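Local coordinates for B-agarase (Agarivorans gilvus, PDB 5Z6P), which is a glycoside hydrolase of family 50 with agarase activity, probably cleaving beta-galactosidic links in agarose chains, at residues H670-L683 with S720-I734. Sequence-based numbering, arbitrary orientation.
Sequences HFGALDSGFFHAGL and SPITGRSFDGENYNI
Asn733 lies against Phe678 and reaches on into the bend formed by 670-683; with CG anti to the backbone N (chi1 169°), its amide swings past the ring toward Ala673 and Ser676. Asn733 CB lies over one face of the Phe678 ring, 3.7 Å from the centroid and offset toward the rim. Farther out, CG passes beside Ser676 OG. At the tip the amide divides its work: Asn733 OD1 accepts from Ala673 N at 3.1 Å, the donor tilted 27° from the carbonyl plane, and also from Gln689 NE2, while ND2 is hydrogen-bonded to Asp719 OD1. The backbone of the same residue is held too, Asn733 N giving a hydrogen bond of 3.2 Å to His680 O.

On the other face of Phe678, Ile722 CG1 sits over the ring centre, so the phenyl is clamped between an asparagine methylene and an isoleucine chain. The edge of the Phe678 ring meets backbone oxygens, with Phe678 CE2 3.2 Å from Ser720 O. Nearby, a bound water accepts from Phe679 N and donates to Ile722 O and Asn731 O, tying the two loops together.

His680 ND1 takes the N-H of Gly682 in the ring plane, and one imidazole face receives Tyr732 CE1, the planes 39° apart. Gly682 CA lies over a face of that tyrosine. His670 NE2 likewise accepts from Leu683 N in plane, leaving a face for Ile734 CG2, 3.3 Å from the ring centroid.

The loops follow neighbouring parallel strands 664-668 and 709-714, consistent with the (beta/alpha)8 barrel expected of this family, where such loops surround the active-site end. Each in-plane N-H helps to fix the turn of its imidazole, presenting a face to Ile734 or Tyr732.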
ATOM      1  N   HIS A 670       2.499  -6.511  -0.758  1.00 13.61           N
ATOM      2  CA  HIS A 670       2.060  -7.363  -1.853  1.00 15.57           C
ATOM      3  C   HIS A 670       3.011  -7.434  -3.018  1.00 13.91           C
ATOM      4  O   HIS A 670       4.015  -6.726  -3.078  1.00 15.00           O
ATOM      5  CB  HIS A 670       0.655  -6.938  -2.352  1.00 13.34           C
ATOM      6  CG  HIS A 670       0.587  -5.583  -2.995  1.00 14.03           C
ATOM      7  ND1 HIS A 670      -0.478  -4.729  -2.805  1.00 13.03           N
ATOM      8  CD2 HIS A 670       1.420  -4.958  -3.857  1.00 13.74           C
ATOM      9  CE1 HIS A 670      -0.285  -3.627  -3.507  1.00 14.11           C
ATOM     10  NE2 HIS A 670       0.852  -3.746  -4.163  1.00 14.50           N
ATOM     11  N   PHE A 671       2.651  -8.306  -3.951  1.00 14.23           N
ATOM     12  CA  PHE A 671       3.351  -8.452  -5.210  1.00 14.82           C
ATOM     13  C   PHE A 671       2.350  -8.682  -6.356  1.00 14.91           C
ATOM     14  O   PHE A 671       1.481  -9.540  -6.258  1.00 15.28           O
ATOM     15  CB  PHE A 671       4.355  -9.609  -5.107  1.00 14.82           C
ATOM     16  CG  PHE A 671       5.394  -9.389  -4.060  1.00 15.17           C
ATOM     17  CD1 PHE A 671       6.442  -8.524  -4.285  1.00 14.06           C
ATOM     18  CD2 PHE A 671       5.302 -10.016  -2.826  1.00 15.57           C
ATOM     19  CE1 PHE A 671       7.386  -8.312  -3.308  1.00 14.64           C
ATOM     20  CE2 PHE A 671       6.249  -9.798  -1.856  1.00 14.07           C
ATOM     21  CZ  PHE A 671       7.286  -8.950  -2.097  1.00 11.74           C
ATOM     22  N   GLY A 672       2.460  -7.887  -7.416  1.00 13.60           N
ATOM     23  CA  GLY A 672       1.646  -8.082  -8.595  1.00 16.36           C
ATOM     24  C   GLY A 672       2.396  -8.235  -9.911  1.00 17.22           C
ATOM     25  O   GLY A 672       3.601  -7.996  -9.995  1.00 16.71           O
ATOM     26  N   ALA A 673       1.675  -8.649 -10.948  1.00 17.11           N
ATOM     27  CA  ALA A 673       2.266  -8.822 -12.271  1.00 16.89           C
ATOM     28  C   ALA A 673       1.259  -8.372 -13.320  1.00 17.75           C
ATOM     29  O   ALA A 673       0.201  -7.848 -12.981  1.00 17.05           O
ATOM     30  CB  ALA A 673       2.690 -10.257 -12.493  1.00 14.01           C
ATOM     31  N   LEU A 674       1.597  -8.542 -14.593  1.00 14.91           N
ATOM     32  CA  LEU A 674       0.708  -8.082 -15.652  1.00 17.56           C
ATOM     33  C   LEU A 674       0.287  -9.221 -16.568  1.00 22.67           C
ATOM     34  O   LEU A 674      -0.368  -8.988 -17.572  1.00 22.27           O
ATOM     35  CB  LEU A 674       1.372  -6.976 -16.484  1.00 19.91           C
ATOM     36  CG  LEU A 674       1.732  -5.657 -15.795  1.00 18.93           C
ATOM     37  CD1 LEU A 674       2.517  -4.755 -16.722  1.00 16.97           C
ATOM     38  CD2 LEU A 674       0.485  -4.977 -15.291  1.00 16.11           C
ATOM     39  N   ASP A 675       0.666 -10.450 -16.232  1.00 19.30           N
ATOM     40  CA  ASP A 675       0.379 -11.566 -17.114  1.00 19.54           C
ATOM     41  C   ASP A 675      -0.996 -12.188 -16.851  1.00 20.46           C
ATOM     42  O   ASP A 675      -1.356 -13.169 -17.482  1.00 23.28           O
ATOM     43  CB  ASP A 675       1.494 -12.636 -17.021  1.00 16.26           C
ATOM     44  CG  ASP A 675       1.605 -13.270 -15.637  1.00 19.26           C
ATOM     45  OD1 ASP A 675       1.200 -12.623 -14.661  1.00 20.02           O
ATOM     46  OD2 ASP A 675       2.096 -14.423 -15.524  1.00 21.23           O
ATOM     47  N   SER A 676      -1.781 -11.624 -15.941  1.00 20.30           N
ATOM     48  CA  SER A 676      -3.167 -12.077 -15.806  1.00 18.44           C
ATOM     49  C   SER A 676      -4.114 -11.008 -16.342  1.00 18.26           C
ATOM     50  O   SER A 676      -5.269 -10.955 -15.972  1.00 20.16           O
ATOM     51  CB  SER A 676      -3.508 -12.443 -14.355  1.00 20.48           C
ATOM     52  OG  SER A 676      -3.392 -11.336 -13.477  1.00 19.65           O
ATOM     53  N   GLY A 677      -3.593 -10.151 -17.211  1.00 20.09           N
ATOM     54  CA  GLY A 677      -4.414  -9.248 -17.989  1.00 21.37           C
ATOM     55  C   GLY A 677      -4.766  -7.925 -17.345  1.00 19.48           C
ATOM     56  O   GLY A 677      -5.720  -7.293 -17.743  1.00 17.36           O
ATOM     57  N   PHE A 678      -3.974  -7.513 -16.360  1.00 20.60           N
ATOM     58  CA  PHE A 678      -4.187  -6.267 -15.637  1.00 17.28           C
ATOM     59  C   PHE A 678      -3.454  -5.136 -16.327  1.00 17.56           C
ATOM     60  O   PHE A 678      -2.574  -5.373 -17.134  1.00 18.54           O
ATOM     61  CB  PHE A 678      -3.710  -6.412 -14.171  1.00 16.98           C
ATOM     62  CG  PHE A 678      -4.732  -7.022 -13.278  1.00 13.33           C
ATOM     63  CD1 PHE A 678      -5.100  -8.347 -13.432  1.00 16.25           C
ATOM     64  CD2 PHE A 678      -5.357  -6.261 -12.303  1.00 15.40           C
ATOM     65  CE1 PHE A 678      -6.070  -8.905 -12.632  1.00 15.47           C
ATOM     66  CE2 PHE A 678      -6.329  -6.800 -11.498  1.00 14.35           C
ATOM     67  CZ  PHE A 678      -6.694  -8.130 -11.655  1.00 15.51           C
ATOM     68  N   PHE A 679      -3.825  -3.907 -16.016  1.00 16.19           N
ATOM     69  CA  PHE A 679      -3.134  -2.752 -16.548  1.00 15.92           C
ATOM     70  C   PHE A 679      -2.105  -2.170 -15.574  1.00 15.49           C
ATOM     71  O   PHE A 679      -1.356  -1.279 -15.929  1.00 21.16           O
ATOM     72  CB  PHE A 679      -4.137  -1.663 -16.932  1.00 17.87           C
ATOM     73  CG  PHE A 679      -5.177  -2.115 -17.921  1.00 22.05           C
ATOM     74  CD1 PHE A 679      -4.833  -2.366 -19.242  1.00 25.38           C
ATOM     75  CD2 PHE A 679      -6.499  -2.272 -17.537  1.00 22.18           C
ATOM     76  CE1 PHE A 679      -5.790  -2.779 -20.167  1.00 31.98           C
ATOM     77  CE2 PHE A 679      -7.467  -2.678 -18.460  1.00 25.66           C
ATOM     78  CZ  PHE A 679      -7.105  -2.941 -19.774  1.00 26.91           C
ATOM     79  N   HIS A 680      -2.107  -2.654 -14.342  1.00 16.02           N
ATOM     80  CA  HIS A 680      -1.278  -2.115 -13.261  1.00 14.92           C
ATOM     81  C   HIS A 680      -0.858  -3.294 -12.392  1.00 18.03           C
ATOM     82  O   HIS A 680      -1.710  -4.029 -11.941  1.00 16.74           O
ATOM     83  CB  HIS A 680      -2.073  -1.073 -12.448  1.00 17.09           C
ATOM     84  CG  HIS A 680      -1.232  -0.143 -11.624  1.00 15.55           C
ATOM     85  ND1 HIS A 680      -0.263  -0.579 -10.744  1.00 17.46           N
ATOM     86  CD2 HIS A 680      -1.245   1.205 -11.527  1.00 14.53           C
ATOM     87  CE1 HIS A 680       0.288   0.462 -10.149  1.00 17.98           C
ATOM     88  NE2 HIS A 680      -0.283   1.558 -10.614  1.00 12.97           N
ATOM     89  N   ALA A 681       0.445  -3.499 -12.183  1.00 16.65           N
ATOM     90  CA  ALA A 681       0.915  -4.611 -11.353  1.00 16.17           C
ATOM     91  C   ALA A 681       1.094  -4.219  -9.876  1.00 19.00           C
ATOM     92  O   ALA A 681       1.528  -5.027  -9.061  1.00 22.01           O
ATOM     93  CB  ALA A 681       2.225  -5.170 -11.891  1.00 14.51           C
ATOM     94  N   GLY A 682       0.774  -2.982  -9.535  1.00 19.63           N
ATOM     95  CA  GLY A 682       0.778  -2.583  -8.141  1.00 18.63           C
ATOM     96  C   GLY A 682       2.055  -1.908  -7.663  1.00 18.41           C
ATOM     97  O   GLY A 682       2.822  -1.366  -8.451  1.00 19.39           O
ATOM     98  N   LEU A 683       2.284  -1.949  -6.358  1.00 18.50           N
ATOM     99  CA  LEU A 683       3.334  -1.127  -5.747  1.00 17.26           C
ATOM    100  C   LEU A 683       4.717  -1.783  -5.849  1.00 16.45           C
ATOM    101  O   LEU A 683       5.734  -1.114  -6.004  1.00 16.13           O
ATOM    102  CB  LEU A 683       2.971  -0.849  -4.295  1.00 14.81           C
ATOM    103  CG  LEU A 683       1.669  -0.063  -4.113  1.00 16.72           C
ATOM    104  CD1 LEU A 683       1.337   0.127  -2.633  1.00 14.73           C
ATOM    105  CD2 LEU A 683       1.768   1.275  -4.811  1.00 18.53           C
ATOM    106  N   SER A 720      -7.829  -6.727  -7.195  1.00 12.83           N
ATOM    107  CA  SER A 720      -8.579  -5.514  -7.534  1.00 13.79           C
ATOM    108  C   SER A 720      -9.375  -5.749  -8.816  1.00 15.68           C
ATOM    109  O   SER A 720      -8.935  -6.510  -9.663  1.00 15.60           O
ATOM    110  CB  SER A 720      -7.667  -4.305  -7.779  1.00 15.50           C
ATOM    111  OG  SER A 720      -6.750  -4.059  -6.739  1.00 18.47           O
ATOM    112  N   PRO A 721     -10.510  -5.046  -8.989  1.00 15.86           N
ATOM    113  CA  PRO A 721     -11.146  -5.062 -10.315  1.00 16.69           C
ATOM    114  C   PRO A 721     -10.200  -4.479 -11.347  1.00 13.92           C
ATOM    115  O   PRO A 721      -9.481  -3.549 -11.022  1.00 15.37           O
ATOM    116  CB  PRO A 721     -12.384  -4.172 -10.143  1.00 16.58           C
ATOM    117  CG  PRO A 721     -12.619  -4.105  -8.685  1.00 14.17           C
ATOM    118  CD  PRO A 721     -11.277  -4.247  -8.023  1.00 15.75           C
ATOM    119  N   ILE A 722     -10.189  -5.025 -12.559  1.00 17.11           N
ATOM    120  CA  ILE A 722      -9.256  -4.574 -13.597  1.00 16.38           C
ATOM    121  C   ILE A 722      -9.595  -3.147 -14.003  1.00 17.02           C
ATOM    122  O   ILE A 722      -8.728  -2.369 -14.408  1.00 16.06           O
ATOM    123  CB  ILE A 722      -9.284  -5.527 -14.834  1.00 18.07           C
ATOM    124  CG1 ILE A 722      -8.742  -6.905 -14.441  1.00 18.38           C
ATOM    125  CG2 ILE A 722      -8.474  -4.963 -15.997  1.00 16.46           C
ATOM    126  CD1 ILE A 722      -8.871  -7.963 -15.509  1.00 17.51           C
ATOM    127  N   THR A 723     -10.869  -2.803 -13.854  1.00 16.65           N
ATOM    128  CA  THR A 723     -11.366  -1.458 -14.136  1.00 16.81           C
ATOM    129  C   THR A 723     -11.293  -0.549 -12.904  1.00 15.31           C
ATOM    130  O   THR A 723     -11.731   0.585 -12.934  1.00 15.63           O
ATOM    131  CB  THR A 723     -12.827  -1.521 -14.636  1.00 17.43           C
ATOM    132  OG1 THR A 723     -13.536  -2.469 -13.841  1.00 16.27           O
ATOM    133  CG2 THR A 723     -12.888  -1.962 -16.096  1.00 13.74           C
ATOM    134  N   GLY A 724     -10.750  -1.064 -11.815  1.00 15.93           N
ATOM    135  CA  GLY A 724     -10.583  -0.254 -10.621  1.00 16.47           C
ATOM    136  C   GLY A 724     -11.688  -0.314  -9.582  1.00 18.09           C
ATOM    137  O   GLY A 724     -12.880  -0.372  -9.909  1.00 18.01           O
ATOM    138  N   ARG A 725     -11.265  -0.310  -8.317  1.00 17.32           N
ATOM    139  CA  ARG A 725     -12.139  -0.091  -7.174  1.00 18.53           C
ATOM    140  C   ARG A 725     -12.907   1.189  -7.353  1.00 22.60           C
ATOM    141  O   ARG A 725     -12.311   2.214  -7.647  1.00 22.82           O
ATOM    142  CB  ARG A 725     -11.343   0.014  -5.876  1.00 18.00           C
ATOM    143  CG  ARG A 725     -11.141  -1.254  -5.157  1.00 22.44           C
ATOM    144  CD  ARG A 725     -10.693  -0.974  -3.728  1.00 24.04           C
ATOM    145  NE  ARG A 725     -11.772  -0.391  -2.954  1.00 26.82           N
ATOM    146  CZ  ARG A 725     -11.611   0.485  -1.966  1.00 32.75           C
ATOM    147  NH1 ARG A 725     -10.396   0.913  -1.625  1.00 29.64           N
ATOM    148  NH2 ARG A 725     -12.681   0.939  -1.325  1.00 29.47           N
ATOM    149  N   SER A 726     -14.217   1.132  -7.129  1.00 21.69           N
ATOM    150  CA  SER A 726     -15.094   2.292  -7.294  1.00 22.07           C
ATOM    151  C   SER A 726     -14.618   3.509  -6.530  1.00 24.35           C
ATOM    152  O   SER A 726     -14.533   4.605  -7.080  1.00 25.99           O
ATOM    153  CB  SER A 726     -16.519   1.952  -6.846  1.00 19.13           C
ATOM    154  OG  SER A 726     -17.016   0.856  -7.565  1.00 22.51           O
ATOM    155  N   PHE A 727     -14.320   3.297  -5.251  1.00 27.02           N
ATOM    156  CA  PHE A 727     -13.880   4.363  -4.353  1.00 36.84           C
ATOM    157  C   PHE A 727     -12.670   5.158  -4.869  1.00 35.26           C
ATOM    158  O   PHE A 727     -12.735   6.377  -4.953  1.00 31.62           O
ATOM    159  CB  PHE A 727     -13.560   3.775  -2.968  1.00 40.31           C
ATOM    160  CG  PHE A 727     -13.053   4.789  -1.972  1.00 41.35           C
ATOM    161  CD1 PHE A 727     -13.939   5.595  -1.267  1.00 45.86           C
ATOM    162  CD2 PHE A 727     -11.691   4.932  -1.740  1.00 42.18           C
ATOM    163  CE1 PHE A 727     -13.470   6.525  -0.346  1.00 47.44           C
ATOM    164  CE2 PHE A 727     -11.215   5.864  -0.830  1.00 48.86           C
ATOM    165  CZ  PHE A 727     -12.106   6.661  -0.131  1.00 48.32           C
ATOM    166  N   ASP A 728     -11.580   4.474  -5.221  1.00 34.43           N
ATOM    167  CA  ASP A 728     -10.308   5.162  -5.505  1.00 36.78           C
ATOM    168  C   ASP A 728      -9.594   4.757  -6.808  1.00 27.28           C
ATOM    169  O   ASP A 728      -8.574   5.334  -7.168  1.00 24.89           O
ATOM    170  CB  ASP A 728      -9.350   4.953  -4.334  1.00 33.31           C
ATOM    171  CG  ASP A 728      -9.138   3.485  -4.013  1.00 33.82           C
ATOM    172  OD1 ASP A 728      -9.302   2.641  -4.917  1.00 32.81           O
ATOM    173  OD2 ASP A 728      -8.811   3.169  -2.855  1.00 40.09           O
ATOM    174  N   GLY A 729     -10.122   3.756  -7.493  1.00 26.49           N
ATOM    175  CA  GLY A 729      -9.566   3.342  -8.769  1.00 28.11           C
ATOM    176  C   GLY A 729      -8.443   2.323  -8.681  1.00 21.50           C
ATOM    177  O   GLY A 729      -7.821   2.005  -9.696  1.00 26.11           O
ATOM    178  N   GLU A 730      -8.179   1.828  -7.478  1.00 20.20           N
ATOM    179  CA  GLU A 730      -7.171   0.784  -7.254  1.00 20.54           C
ATOM    180  C   GLU A 730      -7.394  -0.438  -8.170  1.00 19.44           C
ATOM    181  O   GLU A 730      -8.446  -1.064  -8.131  1.00 16.85           O
ATOM    182  CB  GLU A 730      -7.188   0.365  -5.791  1.00 25.70           C
ATOM    183  CG  GLU A 730      -6.317  -0.832  -5.443  1.00 18.82           C
ATOM    184  CD  GLU A 730      -6.983  -1.706  -4.397  1.00 24.57           C
ATOM    185  OE1 GLU A 730      -6.978  -1.344  -3.197  1.00 28.46           O
ATOM    186  OE2 GLU A 730      -7.554  -2.740  -4.788  1.00 24.93           O
ATOM    187  N   ASN A 731      -6.403  -0.760  -8.991  1.00 16.20           N
ATOM    188  CA  ASN A 731      -6.616  -1.694 -10.103  1.00 16.11           C
ATOM    189  C   ASN A 731      -5.462  -2.661 -10.326  1.00 17.39           C
ATOM    190  O   ASN A 731      -5.066  -2.921 -11.464  1.00 17.35           O
ATOM    191  CB  ASN A 731      -6.887  -0.900 -11.396  1.00 16.36           C
ATOM    192  CG  ASN A 731      -5.755   0.043 -11.751  1.00 17.46           C
ATOM    193  OD1 ASN A 731      -4.901   0.341 -10.920  1.00 20.76           O
ATOM    194  ND2 ASN A 731      -5.737   0.511 -12.990  1.00 16.84           N
ATOM    195  N   TYR A 732      -4.949  -3.208  -9.226  1.00 16.66           N
ATOM    196  CA  TYR A 732      -3.716  -3.972  -9.231  1.00 14.48           C
ATOM    197  C   TYR A 732      -3.962  -5.461  -9.248  1.00 14.48           C
ATOM    198  O   TYR A 732      -4.874  -5.951  -8.597  1.00 13.86           O
ATOM    199  CB  TYR A 732      -2.867  -3.661  -7.983  1.00 16.37           C
ATOM    200  CG  TYR A 732      -2.663  -2.210  -7.636  1.00 14.35           C
ATOM    201  CD1 TYR A 732      -2.702  -1.226  -8.613  1.00 15.85           C
ATOM    202  CD2 TYR A 732      -2.412  -1.826  -6.326  1.00 14.91           C
ATOM    203  CE1 TYR A 732      -2.504   0.097  -8.294  1.00 15.92           C
ATOM    204  CE2 TYR A 732      -2.204  -0.498  -5.989  1.00 16.24           C
ATOM    205  CZ  TYR A 732      -2.248   0.457  -6.986  1.00 14.08           C
ATOM    206  OH  TYR A 732      -2.055   1.777  -6.698  1.00 19.16           O
ATOM    207  N   ASN A 733      -3.096  -6.185  -9.944  1.00 14.75           N
ATOM    208  CA  ASN A 733      -3.068  -7.634  -9.818  1.00 16.90           C
ATOM    209  C   ASN A 733      -2.398  -8.047  -8.513  1.00 13.64           C
ATOM    210  O   ASN A 733      -1.265  -8.464  -8.528  1.00 14.29           O
ATOM    211  CB  ASN A 733      -2.346  -8.269 -11.031  1.00 16.94           C
ATOM    212  CG  ASN A 733      -2.045  -9.745 -10.839  1.00 15.74           C
ATOM    213  OD1 ASN A 733      -0.955 -10.207 -11.158  1.00 16.32           O
ATOM    214  ND2 ASN A 733      -2.999 -10.480 -10.288  1.00 16.21           N
ATOM    215  N   ILE A 734      -3.106  -7.943  -7.389  1.00 14.42           N
ATOM    216  CA  ILE A 734      -2.495  -8.246  -6.089  1.00 15.43           C
ATOM    217  C   ILE A 734      -3.189  -9.332  -5.280  1.00 12.34           C
ATOM    218  O   ILE A 734      -2.785  -9.637  -4.174  1.00 14.35           O
ATOM    219  CB  ILE A 734      -2.418  -6.982  -5.209  1.00 15.00           C
ATOM    220  CG1 ILE A 734      -3.814  -6.353  -5.048  1.00 13.86           C
ATOM    221  CG2 ILE A 734      -1.415  -6.022  -5.794  1.00 13.93           C
ATOM    222  CD1 ILE A 734      -3.917  -5.368  -3.905  1.00 15.69           C
TER
HETATM  223  O   HOH W   1      -5.779  -3.219 -14.198  1.00 14.45           O